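Local coordinates for malonyl acyl carrier protein transacylase (Streptococcus pneumoniae, PDB 3IM8) that probably transfers the malonyl group from malonyl-CoA to holo-acyl carrier protein, supplying malonyl-ACP for fatty acid synthesis, at residues A[26-32]-A[74-79]; A[128-132]-A[174-178]; A[274-279]-A[291-295]. All blocks are in the same frame, centred on the assembly; numbering follows the deposited sequence.

Contact 1 of 3, residues A[26-32]-A[74-79]; sequences YPIVKET and RLLQEK
Two helix ends, 27-32 and 74-78, run nearly antiparallel, their segment axes 154° apart and 9.6 Å at closest approach; I28 and L75 CA atoms, 6.5 Å apart, set the register. The apolar seam centres on L75 (chi1 t, chi2 p). Its CD1 lies over the face of the Y26 ring, 3.7 Å from the centroid, a CH-pi contact; Y26, at the N-cap with chi1 m, points toward helix 74-78. L75 CB also meets V29 CG2 at 4.0 Å, and I28 CG1 packs on R74 CB at 3.9 Å. R74, extended beyond chi1, donates from NH1 to T32 OG1 (2.9 Å), which donates to I28 O (2.9 Å). K79 NZ donates a weak hydrogen bond to Y26 OH (3.3 Å). Water 1 bridges the segments, accepting from I28 N (2.7 Å) in the first helical turn and donating to the E78 carboxylate at OE2 (2.6 Å). This is antiparallel packing of the start of helix 27-40 on the end of helix 58-78 in the acyl transferase fold.

Contact 2 of 3, residues A[128-132]-A[174-178]; sequences GKMVA and VDRAV
Residues 129-132 form an extended strand and 174-178 a regular helical turn, with V178 N bonded to V174 O at 3.0 Å. The two short axes run 21° from parallel and approach to 9.3 Å, a spacing filled by the side chains of K129, V131, V174 and V178; K129 and V174 are nearest, 6.5 Å between CA atoms. K129 and V131 direct their CA-to-CB bonds toward the helix, whereas M130 points away. This is helix-on-sheet packing in the ferredoxin-like subdomain of the FabD fold: its second helix, 171-184, covers a face of the mixed sheet in which its first strand, 129-134, lies between 188-191 and 164-169. V131 (chi1 t) meets both helical valines, CG2 to V174 CG1 at 4.0 Å and CG1 to V178 CG1 at 3.9 Å; V174 takes chi1 t and V178 chi1 m. The aliphatic part of K129 extends this apolar patch, its CG 3.8 Å from V174 CG1. All four chi angles of K129 are t, carrying NZ to a rather long salt bridge with D175 OD1 (3.6 Å). Water 2 spans the same pair, donating to D175 OD1 (3.1 Å) and accepting weakly from K129 NZ (3.3 Å).

Contact 3 of 3, residues A[274-279]-A[291-295]; sequences PGKVLS and LAHVE
A strand-to-helix turn packs here against the neighbouring strand, within a beta-alpha-beta unit at the edge of the parallel sheet. Segment 274-279 starts with P274, preceded by a cis peptide bond, passes through G275 (phi 84°, psi 173°, angles suited to glycine) and reaches K276 at the N-cap of helix 277-285. Strand 291-294 runs alongside in the opposite sense: CA separations are 5.0 Å for P274 and E295, 6.4 Å for K276 and H293, and 6.9 Å for S279 and L291. E295, with chi1 p and chi2 t, accepts a hydrogen bond at OE1 from G275 N (2.6 Å), tying the turn to the end of the strand. In the classic crossover, strand 268-272 leads through this turn and helix into the parallel strand 290-294, which explains why the helix start faces the strand's C-terminal end. The H293 ring (chi1 p) receives K276 CB over its face, a CH-pi contact 3.9 Å from the centroid. Water 3 donates to G275 O (2.6 Å) and makes a weak hydrogen bond with H293 ND1 (3.4 Å). Further along, S279 OG touches H293 CB (3.7 Å) and L291 CD1 (3.6 Å), though its hydrogen-bond partner is E271 on strand 268-272.

Overall arrangement
The three contacts illustrate how chemistry follows the elements joined. Contact 1 is helix on helix, contact 2 helix on the separate mixed sheet, and contact 3 a turn and helix start on the adjacent strand. All are partly buried. Contacts 1 and 2 lie about 21 Å from the chain centre, on opposite sides; contact 3 is more central (about 12 Å). Contacts 1 and 3 touch where L76 CD2 meets V294 CG2 at 4.1 Å, both also packing on helix 297-304. Valines and an ion pair dominate contact 2, contact 1 adds an aromatic ring and side-chain hydrogen bonds, while contact 3 pairs a backbone amide with a carboxylate and a lysine methylene with a histidine ring.

Contact 1 of 3, residues A[26-32]-A[74-79]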
loop_
_atom_site.group_PDB
_atom_site.type_symbol
_atom_site.label_atom_id
_atom_site.label_comp_id
_atom_site.label_asym_id
_atom_site.label_seq_id
_atom_site.Cartn_x
_atom_site.Cartn_y
_atom_site.Cartn_z
ATOM N N TYR A 26 -19.412 12.577 -10.068
ATOM C CA TYR A 26 -19.855 11.206 -10.205
ATOM C C TYR A 26 -20.599 10.692 -8.959
ATOM O O TYR A 26 -19.984 10.497 -7.918
ATOM C CB TYR A 26 -18.626 10.343 -10.541
ATOM C CG TYR A 26 -18.005 10.662 -11.891
ATOM C CD1 TYR A 26 -18.569 10.189 -13.081
ATOM C CD2 TYR A 26 -16.860 11.431 -11.989
ATOM C CE1 TYR A 26 -18.019 10.504 -14.313
ATOM C CE2 TYR A 26 -16.295 11.723 -13.253
ATOM C CZ TYR A 26 -16.894 11.262 -14.381
ATOM O OH TYR A 26 -16.328 11.548 -15.606
ATOM N N PRO A 27 -21.929 10.471 -9.034
ATOM C CA PRO A 27 -22.617 9.917 -7.831
ATOM C C PRO A 27 -22.034 8.628 -7.245
ATOM O O PRO A 27 -22.167 8.396 -6.036
ATOM C CB PRO A 27 -24.041 9.614 -8.334
ATOM C CG PRO A 27 -24.245 10.644 -9.460
ATOM C CD PRO A 27 -22.861 10.703 -10.141
ATOM N N ILE A 28 -21.451 7.753 -8.067
ATOM C CA ILE A 28 -20.864 6.521 -7.515
ATOM C C ILE A 28 -19.739 6.891 -6.537
ATOM O O ILE A 28 -19.533 6.196 -5.529
ATOM C CB ILE A 28 -20.385 5.483 -8.594
ATOM C CG1 ILE A 28 -20.000 4.139 -7.963
ATOM C CG2 ILE A 28 -19.195 6.018 -9.371
ATOM C CD1 ILE A 28 -21.114 3.411 -7.215
ATOM N N VAL A 29 -19.041 7.998 -6.825
ATOM C CA VAL A 29 -17.954 8.526 -5.940
ATOM C C VAL A 29 -18.482 9.150 -4.623
ATOM O O VAL A 29 -18.020 8.758 -3.520
ATOM C CB VAL A 29 -16.830 9.342 -6.726
ATOM C CG1 VAL A 29 -15.749 9.924 -5.771
ATOM C CG2 VAL A 29 -16.141 8.416 -7.736
ATOM N N LYS A 30 -19.469 10.049 -4.741
ATOM C CA LYS A 30 -20.084 10.698 -3.585
ATOM C C LYS A 30 -20.636 9.633 -2.666
ATOM O O LYS A 30 -20.384 9.665 -1.476
ATOM C CB LYS A 30 -21.167 11.750 -4.022
ATOM C CG LYS A 30 -22.230 12.182 -2.960
ATOM C CD LYS A 30 -22.745 13.607 -3.174
ATOM C CE LYS A 30 -23.846 13.959 -2.093
ATOM N NZ LYS A 30 -23.393 14.005 -0.693
ATOM N N GLU A 31 -21.408 8.696 -3.213
ATOM C CA GLU A 31 -21.936 7.589 -2.441
ATOM C C GLU A 31 -20.825 6.850 -1.717
ATOM O O GLU A 31 -20.924 6.633 -0.530
ATOM C CB GLU A 31 -22.709 6.594 -3.340
ATOM C CG GLU A 31 -23.123 5.268 -2.631
ATOM C CD GLU A 31 -24.404 5.375 -1.735
ATOM O OE1 GLU A 31 -24.714 4.382 -1.065
ATOM O OE2 GLU A 31 -25.089 6.436 -1.709
ATOM N N THR A 32 -19.749 6.457 -2.415
ATOM C CA THR A 32 -18.660 5.720 -1.739
ATOM C C THR A 32 -18.049 6.506 -0.530
ATOM O O THR A 32 -17.839 5.951 0.564
ATOM C CB THR A 32 -17.554 5.238 -2.785
ATOM O OG1 THR A 32 -18.185 4.393 -3.756
ATOM C CG2 THR A 32 -16.376 4.449 -2.122
ATOM N N ARG A 74 -14.332 2.014 -8.332
ATOM C CA ARG A 74 -15.748 1.928 -8.652
ATOM C C ARG A 74 -16.133 2.817 -9.835
ATOM O O ARG A 74 -16.951 2.420 -10.678
ATOM C CB ARG A 74 -16.643 2.217 -7.433
ATOM C CG ARG A 74 -16.729 1.096 -6.454
ATOM C CD ARG A 74 -17.440 1.538 -5.185
ATOM N NE ARG A 74 -17.648 0.449 -4.233
ATOM C CZ ARG A 74 -18.406 0.565 -3.148
ATOM N NH1 ARG A 74 -19.020 1.722 -2.903
ATOM N NH2 ARG A 74 -18.587 -0.486 -2.336
ATOM N N LEU A 75 -15.515 3.995 -9.930
ATOM C CA LEU A 75 -15.699 4.848 -11.105
ATOM C C LEU A 75 -15.209 4.158 -12.391
ATOM O O LEU A 75 -15.956 4.119 -13.395
ATOM C CB LEU A 75 -15.057 6.233 -10.909
ATOM C CG LEU A 75 -15.070 7.237 -12.085
ATOM C CD1 LEU A 75 -16.453 7.453 -12.702
ATOM C CD2 LEU A 75 -14.468 8.571 -11.683
ATOM N N LEU A 76 -13.974 3.639 -12.359
ATOM C CA LEU A 76 -13.421 2.877 -13.460
ATOM C C LEU A 76 -14.399 1.745 -13.875
ATOM O O LEU A 76 -14.643 1.563 -15.081
ATOM C CB LEU A 76 -12.006 2.333 -13.130
ATOM C CG LEU A 76 -10.848 3.349 -13.057
ATOM C CD1 LEU A 76 -9.553 2.689 -13.257
ATOM C CD2 LEU A 76 -11.008 4.414 -14.148
ATOM N N GLN A 77 -14.997 1.051 -12.898
ATOM C CA GLN A 77 -16.000 0.017 -13.175
ATOM C C GLN A 77 -17.201 0.522 -13.982
ATOM O O GLN A 77 -17.616 -0.122 -14.954
ATOM C CB GLN A 77 -16.498 -0.663 -11.900
ATOM C CG GLN A 77 -15.514 -1.635 -11.272
ATOM C CD GLN A 77 -16.147 -2.431 -10.180
ATOM O OE1 GLN A 77 -16.638 -1.884 -9.170
ATOM N NE2 GLN A 77 -16.111 -3.739 -10.337
ATOM N N GLU A 78 -17.734 1.680 -13.597
ATOM C CA GLU A 78 -18.788 2.380 -14.335
ATOM C C GLU A 78 -18.402 2.779 -15.762
ATOM O O GLU A 78 -19.259 2.790 -16.619
ATOM C CB GLU A 78 -19.208 3.646 -13.566
ATOM C CG GLU A 78 -20.164 4.622 -14.338
ATOM C CD GLU A 78 -20.527 5.879 -13.532
ATOM O OE1 GLU A 78 -20.328 6.979 -14.079
ATOM O OE2 GLU A 78 -21.014 5.770 -12.362
ATOM N N LYS A 79 -17.145 3.160 -16.009
ATOM C CA LYS A 79 -16.641 3.466 -17.380
ATOM C C LYS A 79 -16.256 2.196 -18.196
ATOM O O LYS A 79 -15.764 2.287 -19.328
ATOM C CB LYS A 79 -15.483 4.487 -17.333
ATOM C CG LYS A 79 -15.825 5.815 -16.605
ATOM C CD LYS A 79 -16.465 6.924 -17.494
ATOM C CE LYS A 79 -17.209 7.977 -16.664
ATOM N NZ LYS A 79 -17.777 9.168 -17.395
HETATM O O HOH W 1 -21.628 7.703 -10.767
#

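Contact 2 of 3, residues A[128-132]-A[174-178]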
loop_
_atom_site.group_PDB
_atom_site.type_symbol
_atom_site.label_atom_id
_atom_site.label_comp_id
_atom_site.label_asym_id
_atom_site.label_seq_id
_atom_site.Cartn_x
_atom_site.Cartn_y
_atom_site.Cartn_z
ATOM N N GLY A 128 12.082 5.253 15.092
ATOM C CA GLY A 128 12.962 4.436 14.218
ATOM C C GLY A 128 13.559 5.072 12.942
ATOM O O GLY A 128 13.683 6.275 12.842
ATOM N N LYS A 129 13.950 4.276 11.954
ATOM C CA LYS A 129 14.608 4.859 10.784
ATOM C C LYS A 129 14.253 4.012 9.545
ATOM O O LYS A 129 13.870 2.862 9.700
ATOM C CB LYS A 129 16.133 4.982 11.019
ATOM C CG LYS A 129 16.914 5.754 9.903
ATOM C CD LYS A 129 18.249 6.434 10.304
ATOM C CE LYS A 129 18.937 6.969 8.998
ATOM N NZ LYS A 129 20.042 7.997 9.099
ATOM N N MET A 130 14.369 4.608 8.347
ATOM C CA MET A 130 14.066 4.015 7.041
ATOM C C MET A 130 15.035 4.570 6.004
ATOM O O MET A 130 15.199 5.802 5.887
ATOM C CB MET A 130 12.602 4.330 6.616
ATOM C CG MET A 130 11.554 3.484 7.369
ATOM S SD MET A 130 9.869 3.998 7.040
ATOM C CE MET A 130 9.904 3.555 5.287
ATOM N N VAL A 131 15.709 3.694 5.264
ATOM C CA VAL A 131 16.620 4.205 4.297
ATOM C C VAL A 131 16.265 3.518 3.027
ATOM O O VAL A 131 16.058 2.333 3.053
ATOM C CB VAL A 131 18.109 3.931 4.682
ATOM C CG1 VAL A 131 19.008 4.363 3.540
ATOM C CG2 VAL A 131 18.484 4.744 5.916
ATOM N N ALA A 132 16.137 4.251 1.926
ATOM C CA ALA A 132 16.044 3.619 0.612
ATOM C C ALA A 132 17.451 3.330 0.101
ATOM O O ALA A 132 18.273 4.231 -0.048
ATOM C CB ALA A 132 15.301 4.510 -0.384
ATOM N N VAL A 174 19.743 0.500 12.300
ATOM C CA VAL A 174 19.705 0.895 10.878
ATOM C C VAL A 174 20.976 1.652 10.437
ATOM O O VAL A 174 21.438 1.478 9.299
ATOM C CB VAL A 174 18.414 1.674 10.508
ATOM C CG1 VAL A 174 18.598 2.391 9.130
ATOM C CG2 VAL A 174 17.172 0.711 10.468
ATOM N N ASP A 175 21.502 2.512 11.333
ATOM C CA ASP A 175 22.793 3.218 11.128
ATOM C C ASP A 175 23.910 2.199 10.907
ATOM O O ASP A 175 24.773 2.423 10.057
ATOM C CB ASP A 175 23.161 4.138 12.323
ATOM C CG ASP A 175 22.306 5.425 12.388
ATOM O OD1 ASP A 175 21.784 5.853 11.333
ATOM O OD2 ASP A 175 22.156 5.994 13.501
ATOM N N ARG A 176 23.915 1.086 11.651
ATOM C CA ARG A 176 24.969 0.055 11.513
ATOM C C ARG A 176 24.825 -0.609 10.142
ATOM O O ARG A 176 25.828 -0.757 9.400
ATOM C CB ARG A 176 24.942 -0.944 12.721
ATOM C CG ARG A 176 25.987 -2.134 12.769
ATOM C CD ARG A 176 27.547 -1.826 12.754
ATOM N NE ARG A 176 28.312 -3.092 12.486
ATOM C CZ ARG A 176 29.479 -3.202 11.818
ATOM N NH1 ARG A 176 30.093 -2.137 11.327
ATOM N NH2 ARG A 176 30.047 -4.397 11.647
ATOM N N ALA A 177 23.579 -0.962 9.771
ATOM C CA ALA A 177 23.258 -1.438 8.408
ATOM C C ALA A 177 23.770 -0.576 7.238
ATOM O O ALA A 177 24.336 -1.111 6.312
ATOM C CB ALA A 177 21.757 -1.668 8.274
ATOM N N VAL A 178 23.554 0.743 7.240
ATOM C CA VAL A 178 24.053 1.594 6.123
ATOM C C VAL A 178 25.573 1.695 6.103
ATOM O O VAL A 178 26.180 1.755 5.041
ATOM C CB VAL A 178 23.422 3.057 6.040
ATOM C CG1 VAL A 178 21.931 3.019 5.667
ATOM C CG2 VAL A 178 23.644 3.876 7.283
HETATM O O HOH W 2 19.931 8.110 12.423
#

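Contact 3 of 3, residues A[274-279]-A[291-295]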
loop_
_atom_site.group_PDB
_atom_site.type_symbol
_atom_site.label_atom_id
_atom_site.label_comp_id
_atom_site.label_asym_id
_atom_site.label_seq_id
_atom_site.Cartn_x
_atom_site.Cartn_y
_atom_site.Cartn_z
ATOM N N PRO A 274 -4.995 7.713 -4.814
ATOM C CA PRO A 274 -4.183 8.904 -5.143
ATOM C C PRO A 274 -2.765 8.607 -5.562
ATOM O O PRO A 274 -2.182 7.609 -5.118
ATOM C CB PRO A 274 -4.150 9.676 -3.808
ATOM C CG PRO A 274 -4.459 8.611 -2.717
ATOM C CD PRO A 274 -5.425 7.696 -3.400
ATOM N N GLY A 275 -2.169 9.491 -6.351
ATOM C CA GLY A 275 -0.740 9.365 -6.643
ATOM C C GLY A 275 -0.388 8.419 -7.792
ATOM O O GLY A 275 -1.261 7.729 -8.321
ATOM N N LYS A 276 0.898 8.422 -8.149
ATOM C CA LYS A 276 1.473 7.585 -9.179
ATOM C C LYS A 276 2.759 6.837 -8.693
ATOM O O LYS A 276 3.700 6.576 -9.457
ATOM C CB LYS A 276 1.683 8.417 -10.472
ATOM C CG LYS A 276 2.788 9.464 -10.476
ATOM C CD LYS A 276 2.930 10.073 -11.885
ATOM C CE LYS A 276 2.871 11.640 -11.847
ATOM N NZ LYS A 276 4.236 12.210 -11.765
ATOM N N VAL A 277 2.763 6.433 -7.426
ATOM C CA VAL A 277 3.952 5.766 -6.845
ATOM C C VAL A 277 4.191 4.348 -7.457
ATOM O O VAL A 277 5.306 4.016 -7.810
ATOM C CB VAL A 277 3.900 5.670 -5.286
ATOM C CG1 VAL A 277 5.136 4.874 -4.753
ATOM C CG2 VAL A 277 3.792 7.080 -4.614
ATOM N N LEU A 278 3.149 3.519 -7.538
ATOM C CA LEU A 278 3.308 2.177 -8.093
ATOM C C LEU A 278 3.694 2.200 -9.563
ATOM O O LEU A 278 4.537 1.371 -10.012
ATOM C CB LEU A 278 2.064 1.308 -7.844
ATOM C CG LEU A 278 1.662 1.301 -6.366
ATOM C CD1 LEU A 278 0.413 0.391 -6.038
ATOM C CD2 LEU A 278 2.853 0.912 -5.407
ATOM N N SER A 279 3.080 3.112 -10.322
ATOM C CA SER A 279 3.484 3.322 -11.728
ATOM C C SER A 279 4.981 3.564 -11.900
ATOM O O SER A 279 5.597 2.931 -12.735
ATOM C CB SER A 279 2.715 4.479 -12.371
ATOM O OG SER A 279 1.334 4.241 -12.261
ATOM N N LEU A 291 1.009 0.938 -19.054
ATOM C CA LEU A 291 0.740 1.488 -17.743
ATOM C C LEU A 291 -0.005 2.806 -17.855
ATOM O O LEU A 291 0.188 3.569 -18.812
ATOM C CB LEU A 291 2.057 1.710 -17.064
ATOM C CG LEU A 291 2.312 2.256 -15.656
ATOM C CD1 LEU A 291 1.680 1.425 -14.525
ATOM C CD2 LEU A 291 3.838 2.149 -15.583
ATOM N N ALA A 292 -0.829 3.061 -16.839
ATOM C CA ALA A 292 -1.701 4.192 -16.752
ATOM C C ALA A 292 -2.031 4.311 -15.273
ATOM O O ALA A 292 -1.960 3.334 -14.525
ATOM C CB ALA A 292 -2.957 3.886 -17.518
ATOM N N HIS A 293 -2.361 5.513 -14.838
ATOM C CA HIS A 293 -2.859 5.696 -13.498
ATOM C C HIS A 293 -4.064 6.609 -13.549
ATOM O O HIS A 293 -4.173 7.399 -14.464
ATOM C CB HIS A 293 -1.754 6.262 -12.610
ATOM C CG HIS A 293 -1.264 7.616 -13.021
ATOM N ND1 HIS A 293 -1.799 8.791 -12.516
ATOM C CD2 HIS A 293 -0.282 7.990 -13.873
ATOM C CE1 HIS A 293 -1.170 9.823 -13.043
ATOM N NE2 HIS A 293 -0.252 9.363 -13.879
ATOM N N VAL A 294 -4.977 6.498 -12.575
ATOM C CA VAL A 294 -6.107 7.394 -12.484
ATOM C C VAL A 294 -6.211 7.911 -11.058
ATOM O O VAL A 294 -6.366 7.094 -10.124
ATOM C CB VAL A 294 -7.428 6.698 -12.925
ATOM C CG1 VAL A 294 -8.592 7.684 -12.821
ATOM C CG2 VAL A 294 -7.348 6.281 -14.349
ATOM N N GLU A 295 -6.076 9.238 -10.879
ATOM C CA GLU A 295 -6.259 9.868 -9.543
ATOM C C GLU A 295 -7.146 11.139 -9.578
ATOM O O GLU A 295 -7.562 11.632 -8.532
ATOM C CB GLU A 295 -4.893 10.238 -8.929
ATOM C CG GLU A 295 -4.233 11.386 -9.670
ATOM C CD GLU A 295 -2.935 11.813 -9.069
ATOM O OE1 GLU A 295 -2.699 11.557 -7.874
ATOM O OE2 GLU A 295 -2.113 12.370 -9.811
HETATM O O HOH W 3 -3.252 7.257 -9.901
#